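Local coordinates for putative beta-glucosidase (Bifidobacterium adolescentis, PDB 5WAB), which hydrolyses beta-glucosidic linkages as a family 3 glycoside hydrolase and probably also removes terminal alpha-L-arabinopyranosyl groups from the ginsenoside Rb2, at residues P108-K113 with T150-F155; G118-E123 with N159-R164; S126-L131 with G527-D532. One frame throughout, in Å; residues are numbered along the deposited sequence.

Interaction 1: residues P108-K113 with T150-F155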
loop_
_atom_site.group_PDB
_atom_site.type_symbol
_atom_site.label_atom_id
_atom_site.label_comp_id
_atom_site.label_asym_id
_atom_site.label_seq_id
_atom_site.Cartn_x
_atom_site.Cartn_y
_atom_site.Cartn_z
ATOM N N PRO A 108 -1.011 8.970 -1.972
ATOM C CA PRO A 108 -1.439 7.776 -1.241
ATOM C C PRO A 108 -0.604 7.521 0.019
ATOM O O PRO A 108 0.420 8.178 0.232
ATOM C CB PRO A 108 -1.229 6.664 -2.267
ATOM C CG PRO A 108 -0.008 7.123 -3.034
ATOM C CD PRO A 108 -0.067 8.639 -3.059
ATOM N N GLY A 109 -1.054 6.578 0.850
ATOM C CA GLY A 109 -0.316 6.168 2.030
ATOM C C GLY A 109 0.472 4.910 1.716
ATOM O O GLY A 109 -0.063 3.964 1.137
ATOM N N VAL A 110 1.760 4.930 2.056
ATOM C CA VAL A 110 2.664 3.847 1.685
ATOM C C VAL A 110 3.369 3.253 2.906
ATOM O O VAL A 110 4.384 2.581 2.764
ATOM C CB VAL A 110 3.684 4.299 0.618
ATOM C CG1 VAL A 110 2.980 4.715 -0.645
ATOM C CG2 VAL A 110 4.558 5.439 1.128
ATOM N N ASN A 111 2.838 3.478 4.106
ATOM C CA ASN A 111 3.460 2.916 5.299
ATOM C C ASN A 111 3.470 1.393 5.243
ATOM O O ASN A 111 2.522 0.760 4.770
ATOM C CB ASN A 111 2.742 3.382 6.561
ATOM C CG ASN A 111 2.841 4.876 6.775
ATOM O OD1 ASN A 111 1.845 5.591 6.705
ATOM N ND2 ASN A 111 4.046 5.354 7.038
ATOM N N ILE A 112 4.575 0.810 5.703
ATOM C CA ILE A 112 4.722 -0.637 5.728
ATOM C C ILE A 112 3.736 -1.237 6.718
ATOM O O ILE A 112 3.568 -0.734 7.838
ATOM C CB ILE A 112 6.168 -1.013 6.083
ATOM C CG1 ILE A 112 7.118 -0.537 4.985
ATOM C CG2 ILE A 112 6.299 -2.505 6.313
ATOM C CD1 ILE A 112 6.796 -1.100 3.616
ATOM N N LYS A 113 3.061 -2.309 6.302
ATOM C CA LYS A 113 2.198 -3.082 7.194
ATOM C C LYS A 113 3.094 -4.005 8.011
ATOM O O LYS A 113 3.281 -5.184 7.703
ATOM C CB LYS A 113 1.152 -3.846 6.398
ATOM C CG LYS A 113 0.340 -2.932 5.518
ATOM C CD LYS A 113 -0.773 -3.635 4.777
ATOM C CE LYS A 113 -1.377 -2.662 3.774
ATOM N NZ LYS A 113 -2.548 -3.175 3.017
ATOM N N THR A 150 -0.348 15.490 -5.311
ATOM C CA THR A 150 -0.609 14.410 -4.365
ATOM C C THR A 150 0.135 14.694 -3.069
ATOM O O THR A 150 0.846 15.690 -2.942
ATOM C CB THR A 150 -0.182 13.045 -4.916
ATOM O OG1 THR A 150 1.241 13.009 -5.063
ATOM C CG2 THR A 150 -0.829 12.776 -6.246
ATOM N N SER A 151 -0.017 13.790 -2.104
ATOM C CA SER A 151 0.651 13.917 -0.808
ATOM C C SER A 151 1.068 12.520 -0.332
ATOM O O SER A 151 0.303 11.824 0.342
ATOM C CB SER A 151 -0.256 14.623 0.191
ATOM O OG SER A 151 0.467 15.058 1.326
ATOM N N LEU A 152 2.278 12.109 -0.711
ATOM C CA LEU A 152 2.866 10.882 -0.188
ATOM C C LEU A 152 2.843 10.922 1.331
ATOM O O LEU A 152 3.460 11.797 1.941
ATOM C CB LEU A 152 4.297 10.738 -0.708
ATOM C CG LEU A 152 4.975 9.377 -0.577
ATOM C CD1 LEU A 152 4.135 8.315 -1.264
ATOM C CD2 LEU A 152 6.373 9.440 -1.178
ATOM N N LYS A 153 2.111 9.994 1.943
ATOM C CA LYS A 153 1.533 10.220 3.262
ATOM C C LYS A 153 2.237 9.441 4.366
ATOM O O LYS A 153 2.519 8.244 4.224
ATOM C CB LYS A 153 0.040 9.871 3.249
ATOM C CG LYS A 153 -0.821 10.952 3.863
ATOM C CD LYS A 153 -2.289 10.796 3.496
ATOM C CE LYS A 153 -2.909 9.556 4.079
ATOM N NZ LYS A 153 -4.381 9.583 3.875
ATOM N N HIS A 154 2.484 10.155 5.473
ATOM C CA HIS A 154 2.943 9.665 6.774
ATOM C C HIS A 154 4.388 9.199 6.736
ATOM O O HIS A 154 4.694 8.036 7.012
ATOM C CB HIS A 154 2.020 8.571 7.294
ATOM C CG HIS A 154 0.577 8.944 7.235
ATOM N ND1 HIS A 154 -0.426 8.018 7.053
ATOM C CD2 HIS A 154 -0.032 10.151 7.311
ATOM C CE1 HIS A 154 -1.593 8.637 7.031
ATOM N NE2 HIS A 154 -1.382 9.933 7.181
ATOM N N PHE A 155 5.276 10.140 6.466
ATOM C CA PHE A 155 6.711 9.912 6.384
ATOM C C PHE A 155 7.325 10.276 7.737
ATOM O O PHE A 155 7.352 11.452 8.111
ATOM C CB PHE A 155 7.276 10.756 5.241
ATOM C CG PHE A 155 8.744 10.579 4.987
ATOM C CD1 PHE A 155 9.241 9.379 4.504
ATOM C CD2 PHE A 155 9.615 11.643 5.155
ATOM C CE1 PHE A 155 10.591 9.228 4.246
ATOM C CE2 PHE A 155 10.964 11.501 4.892
ATOM C CZ PHE A 155 11.454 10.296 4.437
#
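His154 and Asn111 meet at right angles as side chains, yet the imidazole and amide planes lie only 5° apart, so the two groups touch edge to edge. Followed outward, the histidine begins at CB, which sits 3.0 Å from Asn111 OD1. Its CG, anti to the carbonyl carbon (chi1 -49°), is 3.6 Å from the same oxygen. At ND1 the N-H makes a weak, bent hydrogen bond to OD1 over 3.3 Å; the stronger partner of ND1 is the hydroxyl of Tyr124. At the tip, NE2 bonds to a bound glycerol. The amide completes the exchange from its other end: Asn111 ND2 donates to the backbone O of His154 over 2.8 Å, with the acceptor close to the amide plane. This strong bond, helped by the weak one, would settle which end of the amide faces which partner.

Further back along the strand, Lys153 N donates to Pro108 O at 3.0 Å. Above the histidine, CG of Lys153 lies over one ring face, displaced toward the rim; the lysine chain then bends away, and its NZ pairs with Glu123. On the apolar side, Val110 and Leu152 cross at about a right angle, CG2 of the valine 3.8 Å from CD1 of the leucine.

Here the loop after strand 102-106 meets the end of the neighbouring parallel strand 149-155, at the C-terminal rim of the family 3 TIM-barrel domain, where the glycerol is consistent with a sugar-binding pocket.

Interaction 2: residues G118-E123 with N159-R164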
loop_
_atom_site.group_PDB
_atom_site.type_symbol
_atom_site.label_atom_id
_atom_site.label_comp_id
_atom_site.label_asym_id
_atom_site.label_seq_id
_atom_site.Cartn_x
_atom_site.Cartn_y
_atom_site.Cartn_z
ATOM N N GLY A 118 -2.589 -3.434 12.329
ATOM C CA GLY A 118 -2.549 -1.989 12.190
ATOM C C GLY A 118 -3.847 -1.399 11.676
ATOM O O GLY A 118 -4.366 -1.829 10.645
ATOM N N GLY A 119 -4.373 -0.402 12.388
ATOM C CA GLY A 119 -5.691 0.124 12.072
ATOM C C GLY A 119 -5.809 0.750 10.694
ATOM O O GLY A 119 -6.900 0.782 10.122
ATOM N N ARG A 120 -4.703 1.262 10.143
ATOM C CA ARG A 120 -4.720 1.915 8.836
ATOM C C ARG A 120 -4.278 0.999 7.695
ATOM O O ARG A 120 -4.054 1.491 6.584
ATOM C CB ARG A 120 -3.808 3.145 8.846
ATOM C CG ARG A 120 -4.204 4.254 9.794
ATOM C CD ARG A 120 -5.451 5.007 9.371
ATOM N NE ARG A 120 -5.243 5.906 8.236
ATOM C CZ ARG A 120 -4.563 7.049 8.292
ATOM N NH1 ARG A 120 -3.996 7.445 9.430
ATOM N NH2 ARG A 120 -4.450 7.804 7.206
ATOM N N CYS A 121 -4.181 -0.315 7.923
ATOM C CA CYS A 121 -3.729 -1.219 6.864
ATOM C C CYS A 121 -4.610 -1.152 5.619
ATOM O O CYS A 121 -4.127 -1.402 4.507
ATOM C CB CYS A 121 -3.652 -2.658 7.388
ATOM S SG CYS A 121 -2.161 -3.050 8.365
ATOM N N PHE A 122 -5.898 -0.825 5.777
ATOM C CA PHE A 122 -6.802 -0.788 4.631
ATOM C C PHE A 122 -6.408 0.295 3.634
ATOM O O PHE A 122 -6.723 0.172 2.441
ATOM C CB PHE A 122 -8.246 -0.573 5.100
ATOM C CG PHE A 122 -8.565 0.848 5.443
ATOM C CD1 PHE A 122 -8.184 1.375 6.660
ATOM C CD2 PHE A 122 -9.263 1.649 4.561
ATOM C CE1 PHE A 122 -8.480 2.679 6.987
ATOM C CE2 PHE A 122 -9.561 2.955 4.881
ATOM C CZ PHE A 122 -9.168 3.470 6.094
ATOM N N GLU A 123 -5.699 1.330 4.102
ATOM C CA GLU A 123 -5.306 2.493 3.321
ATOM C C GLU A 123 -3.870 2.405 2.816
ATOM O O GLU A 123 -3.433 3.288 2.071
ATOM C CB GLU A 123 -5.478 3.739 4.205
ATOM C CG GLU A 123 -5.506 5.106 3.549
ATOM C CD GLU A 123 -5.891 6.184 4.563
ATOM O OE1 GLU A 123 -6.389 5.809 5.642
ATOM O OE2 GLU A 123 -5.683 7.389 4.306
ATOM N N ASN A 159 3.121 2.878 11.569
ATOM C CA ASN A 159 2.694 1.499 11.342
ATOM C C ASN A 159 1.661 1.012 12.355
ATOM O O ASN A 159 1.339 -0.181 12.369
ATOM C CB ASN A 159 3.914 0.582 11.347
ATOM C CG ASN A 159 5.078 1.165 10.564
ATOM O OD1 ASN A 159 6.080 1.599 11.142
ATOM N ND2 ASN A 159 4.953 1.174 9.237
ATOM N N GLN A 160 1.161 1.892 13.223
ATOM C CA GLN A 160 0.136 1.525 14.189
ATOM C C GLN A 160 -0.661 2.764 14.570
ATOM O O GLN A 160 -0.192 3.896 14.431
ATOM C CB GLN A 160 0.742 0.869 15.430
ATOM C CG GLN A 160 1.489 1.815 16.329
ATOM C CD GLN A 160 2.240 1.073 17.395
ATOM O OE1 GLN A 160 2.880 0.063 17.116
ATOM N NE2 GLN A 160 2.157 1.550 18.631
ATOM N N GLU A 161 -1.889 2.534 15.030
ATOM C CA GLU A 161 -2.745 3.610 15.518
ATOM C C GLU A 161 -2.616 3.821 17.016
ATOM O O GLU A 161 -2.856 4.931 17.504
ATOM C CB GLU A 161 -4.212 3.310 15.189
ATOM C CG GLU A 161 -4.573 3.408 13.721
ATOM C CD GLU A 161 -4.364 4.802 13.173
ATOM O OE1 GLU A 161 -5.265 5.649 13.352
ATOM O OE2 GLU A 161 -3.297 5.047 12.567
ATOM N N THR A 162 -2.250 2.772 17.749
ATOM C CA THR A 162 -2.175 2.833 19.201
ATOM C C THR A 162 -1.132 3.847 19.648
ATOM O O THR A 162 0.064 3.670 19.396
ATOM C CB THR A 162 -1.858 1.441 19.749
ATOM O OG1 THR A 162 -2.903 0.539 19.367
ATOM C CG2 THR A 162 -1.745 1.467 21.257
ATOM N N ASP A 163 -1.593 4.897 20.333
ATOM C CA ASP A 163 -0.737 5.960 20.862
ATOM C C ASP A 163 0.053 6.655 19.755
ATOM O O ASP A 163 1.184 7.093 19.970
ATOM C CB ASP A 163 0.215 5.411 21.930
ATOM C CG ASP A 163 0.739 6.485 22.862
ATOM O OD1 ASP A 163 0.107 7.564 22.944
ATOM O OD2 ASP A 163 1.791 6.255 23.497
ATOM N N ARG A 164 -0.544 6.779 18.565
ATOM C CA ARG A 164 0.181 7.297 17.406
ATOM C C ARG A 164 0.652 8.737 17.581
ATOM O O ARG A 164 1.626 9.138 16.933
ATOM C CB ARG A 164 -0.688 7.198 16.152
ATOM C CG ARG A 164 -1.772 8.255 16.067
ATOM C CD ARG A 164 -2.747 7.941 14.954
ATOM N NE ARG A 164 -3.898 8.838 14.963
ATOM C CZ ARG A 164 -4.628 9.126 13.891
ATOM N NH1 ARG A 164 -4.327 8.589 12.714
ATOM N NH2 ARG A 164 -5.657 9.957 13.994
#
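The guanidinium groups of Arg120 and Arg164 stand nearly upright to each other, their planes 80° apart. NH1 of Arg120 lies at the edge of the Arg164 group, 3.5 Å from Arg164 NH1, whereas that nitrogen approaches Arg120 obliquely. The edge of the Arg120 guanidinium is taken by Glu123, gripped side-on: NE donates to Glu123 OE1 over 2.8 Å and NH2 to OE2 over 3.2 Å. The setting is a pair of loops after neighbouring strands of the TIM-barrel domain, each containing a beta turn, type I from Gly118 to Cys121 and type II from Glu161 to Arg164.

Two like charges this close need compensation, and Glu161 probably supplies part of it. Its OE1 is 3.2 Å from Arg164 NH1, a charge pairing with the oxygen well out of the guanidinium plane, and its OE2 is 4.0 Å from Arg120 NH1. An alanine in place of Arg120 would probably leave Glu123 without its two-nitrogen grip and open a gap beside Glu161. Asp420 joins the loops from outside, its OD1 accepting from the backbone N of both Gly119 and Glu161. NH2 of Arg120 also bonds to a bound glycerol.

With CG anti to the carbonyl carbon (chi1 -63°), Arg120 CG lies 3.0 Å from Glu161 OE2; bends at chi2 and chi3 then turn the guanidinium toward Glu123, while Glu161 CG rests 3.8 Å from Gly119 CA.

Interaction 3: residues S126-L131 with G527-D532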
loop_
_atom_site.group_PDB
_atom_site.type_symbol
_atom_site.label_atom_id
_atom_site.label_comp_id
_atom_site.label_asym_id
_atom_site.label_seq_id
_atom_site.Cartn_x
_atom_site.Cartn_y
_atom_site.Cartn_z
ATOM N N SER A 126 1.339 -2.668 1.146
ATOM C CA SER A 126 1.945 -3.986 1.310
ATOM C C SER A 126 2.775 -4.035 2.583
ATOM O O SER A 126 3.030 -3.017 3.230
ATOM C CB SER A 126 2.812 -4.360 0.099
ATOM O OG SER A 126 3.496 -5.585 0.302
ATOM N N GLU A 127 3.178 -5.254 2.940
ATOM C CA GLU A 127 4.217 -5.476 3.934
ATOM C C GLU A 127 5.609 -5.391 3.332
ATOM O O GLU A 127 6.593 -5.392 4.079
ATOM C CB GLU A 127 4.047 -6.856 4.577
ATOM C CG GLU A 127 4.421 -8.011 3.645
ATOM C CD GLU A 127 3.988 -9.375 4.157
ATOM O OE1 GLU A 127 2.886 -9.482 4.733
ATOM O OE2 GLU A 127 4.762 -10.342 3.997
ATOM N N ASP A 128 5.716 -5.337 2.003
ATOM C CA ASP A 128 6.997 -5.339 1.321
ATOM C C ASP A 128 7.297 -3.956 0.771
ATOM O O ASP A 128 6.421 -3.348 0.144
ATOM C CB ASP A 128 7.003 -6.359 0.185
ATOM C CG ASP A 128 8.329 -6.397 -0.541
ATOM O OD1 ASP A 128 9.284 -6.942 0.049
ATOM O OD2 ASP A 128 8.427 -5.875 -1.675
ATOM N N PRO A 129 8.505 -3.420 0.977
ATOM C CA PRO A 129 8.775 -2.056 0.486
ATOM C C PRO A 129 8.794 -1.939 -1.032
ATOM O O PRO A 129 8.288 -0.944 -1.569
ATOM C CB PRO A 129 10.135 -1.725 1.114
ATOM C CG PRO A 129 10.772 -3.053 1.370
ATOM C CD PRO A 129 9.651 -3.991 1.708
ATOM N N TYR A 130 9.338 -2.929 -1.746
ATOM C CA TYR A 130 9.416 -2.833 -3.204
ATOM C C TYR A 130 8.029 -2.804 -3.828
ATOM O O TYR A 130 7.758 -2.009 -4.735
ATOM C CB TYR A 130 10.216 -4.001 -3.775
ATOM C CG TYR A 130 10.439 -3.927 -5.272
ATOM C CD1 TYR A 130 9.467 -4.372 -6.159
ATOM C CD2 TYR A 130 11.630 -3.452 -5.800
ATOM C CE1 TYR A 130 9.660 -4.321 -7.530
ATOM C CE2 TYR A 130 11.833 -3.405 -7.175
ATOM C CZ TYR A 130 10.843 -3.838 -8.034
ATOM O OH TYR A 130 11.029 -3.791 -9.401
ATOM N N LEU A 131 7.148 -3.698 -3.379
ATOM C CA LEU A 131 5.799 -3.751 -3.927
ATOM C C LEU A 131 5.041 -2.457 -3.658
ATOM O O LEU A 131 4.370 -1.923 -4.549
ATOM C CB LEU A 131 5.051 -4.941 -3.330
ATOM C CG LEU A 131 3.635 -5.209 -3.840
ATOM C CD1 LEU A 131 3.653 -5.624 -5.307
ATOM C CD2 LEU A 131 2.940 -6.259 -2.981
ATOM N N GLY A 527 7.182 -9.610 8.142
ATOM C CA GLY A 527 6.332 -10.371 7.241
ATOM C C GLY A 527 7.042 -11.593 6.697
ATOM O O GLY A 527 7.750 -12.306 7.418
ATOM N N TYR A 528 6.888 -11.818 5.387
ATOM C CA TYR A 528 7.469 -13.009 4.774
ATOM C C TYR A 528 8.987 -13.021 4.863
ATOM O O TYR A 528 9.591 -14.097 4.782
ATOM C CB TYR A 528 7.045 -13.123 3.306
ATOM C CG TYR A 528 7.785 -12.183 2.392
ATOM C CD1 TYR A 528 7.399 -10.856 2.274
ATOM C CD2 TYR A 528 8.872 -12.621 1.644
ATOM C CE1 TYR A 528 8.077 -9.987 1.438
ATOM C CE2 TYR A 528 9.558 -11.756 0.804
ATOM C CZ TYR A 528 9.155 -10.439 0.710
ATOM O OH TYR A 528 9.826 -9.569 -0.119
ATOM N N ARG A 529 9.615 -11.858 5.047
ATOM C CA ARG A 529 11.057 -11.834 5.251
ATOM C C ARG A 529 11.457 -12.685 6.447
ATOM O O ARG A 529 12.524 -13.306 6.438
ATOM C CB ARG A 529 11.530 -10.395 5.440
ATOM C CG ARG A 529 11.592 -9.604 4.164
ATOM C CD ARG A 529 11.833 -8.121 4.435
ATOM N NE ARG A 529 12.298 -7.430 3.239
ATOM C CZ ARG A 529 11.506 -7.035 2.248
ATOM N NH1 ARG A 529 10.201 -7.262 2.300
ATOM N NH2 ARG A 529 12.022 -6.416 1.198
ATOM N N TYR A 530 10.612 -12.735 7.476
ATOM C CA TYR A 530 10.872 -13.610 8.612
ATOM C C TYR A 530 10.401 -15.034 8.329
ATOM O O TYR A 530 11.115 -16.003 8.616
ATOM C CB TYR A 530 10.183 -13.066 9.866
ATOM C CG TYR A 530 10.205 -14.040 11.018
ATOM C CD1 TYR A 530 11.331 -14.171 11.816
ATOM C CD2 TYR A 530 9.113 -14.856 11.289
ATOM C CE1 TYR A 530 11.365 -15.067 12.866
ATOM C CE2 TYR A 530 9.142 -15.764 12.334
ATOM C CZ TYR A 530 10.268 -15.862 13.116
ATOM O OH TYR A 530 10.301 -16.756 14.158
ATOM N N TYR A 531 9.187 -15.178 7.784
ATOM C CA TYR A 531 8.605 -16.503 7.594
ATOM C C TYR A 531 9.456 -17.353 6.662
ATOM O O TYR A 531 9.722 -18.526 6.947
ATOM C CB TYR A 531 7.186 -16.373 7.039
ATOM C CG TYR A 531 6.179 -15.762 7.992
ATOM C CD1 TYR A 531 5.971 -16.286 9.266
ATOM C CD2 TYR A 531 5.453 -14.636 7.622
ATOM C CE1 TYR A 531 5.048 -15.712 10.133
ATOM C CE2 TYR A 531 4.541 -14.058 8.475
ATOM C CZ TYR A 531 4.340 -14.595 9.725
ATOM O OH TYR A 531 3.424 -13.993 10.554
ATOM N N ASP A 532 9.911 -16.775 5.551
ATOM C CA ASP A 532 10.659 -17.543 4.565
ATOM C C ASP A 532 12.088 -17.826 5.007
ATOM O O ASP A 532 12.734 -18.712 4.443
ATOM C CB ASP A 532 10.650 -16.810 3.221
ATOM C CG ASP A 532 9.235 -16.594 2.681
ATOM O OD1 ASP A 532 8.265 -17.121 3.276
ATOM O OD2 ASP A 532 9.093 -15.887 1.664
HETATM O O HOH W 1 8.451 -7.407 4.443
#
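Asp128 OD1 is gripped by two side chains of the facing helix. Tyr528 OH donates to it over 2.7 Å, coming from above the carboxylate plane by 56°. Arg529 reaches the same oxygen with NH1 and, weakly, with NH2 at 3.0 Å, forming a salt bridge; the modelled NH1 distance is so short that its exact value is doubtful. Carboxylate and guanidinium planes are 22° apart, and the oxygen lies at the guanidinium edge. The aspartate is turned with CG anti to its own backbone N (chi1 -179°), which places OD1 among these donors and leaves OD2 for its own helix: as N-cap of helix 129-144, it accepts from Leu131 N over 3.0 Å.

Glu127 performs a related task for the opposing helix. Its OE2 accepts from Tyr528 N at 2.9 Å, just beyond the N-cap residue Gly527, so that its negative charge would probably be favoured by the helix's amino end. The same oxygen lies at the tyrosine's ring edge, 3.2 Å from CD1, with carboxylate and ring nearly coplanar. The other carboxylate oxygen of Glu127, OE1, accepts from Thr497 N. A water bridges Glu127 O and Arg529 NH1, and CD of Pro129 comes within 3.4 Å of that nitrogen.

Both donors to the aspartate have second partners: Tyr528 OH accepts from Leu602 N, and Arg529 NH2 forms a salt bridge with Glu601. Acidic residues entering a barrel helix thus hold a short helix of the C-terminal family 3 domain, which in turn reaches the fibronectin-like domain, a polar junction of the three domains of such a glycosidase.

In the fold
The three contacts run through the chain in interleaved order: the first segments follow one another from the loop after strand 102-106 into the start of helix 129-144, while their partners lie on or after strand 149-155 and, far later, on helix 528-531. Interactions 1 and 2, with centres about 12 Å apart, join that loop to the neighbouring barrel strand 149-155 and to the loop after it, respectively, and they touch through the Lys153-Glu123 salt bridge; each also borders bound glycerol. Interaction 3 is centred about 17 Å from both. It meets interaction 1 where Lys113 pairs with Ser126 by backbone. One long loop therefore shapes the probable sugar pocket and then continues into the junction between domains.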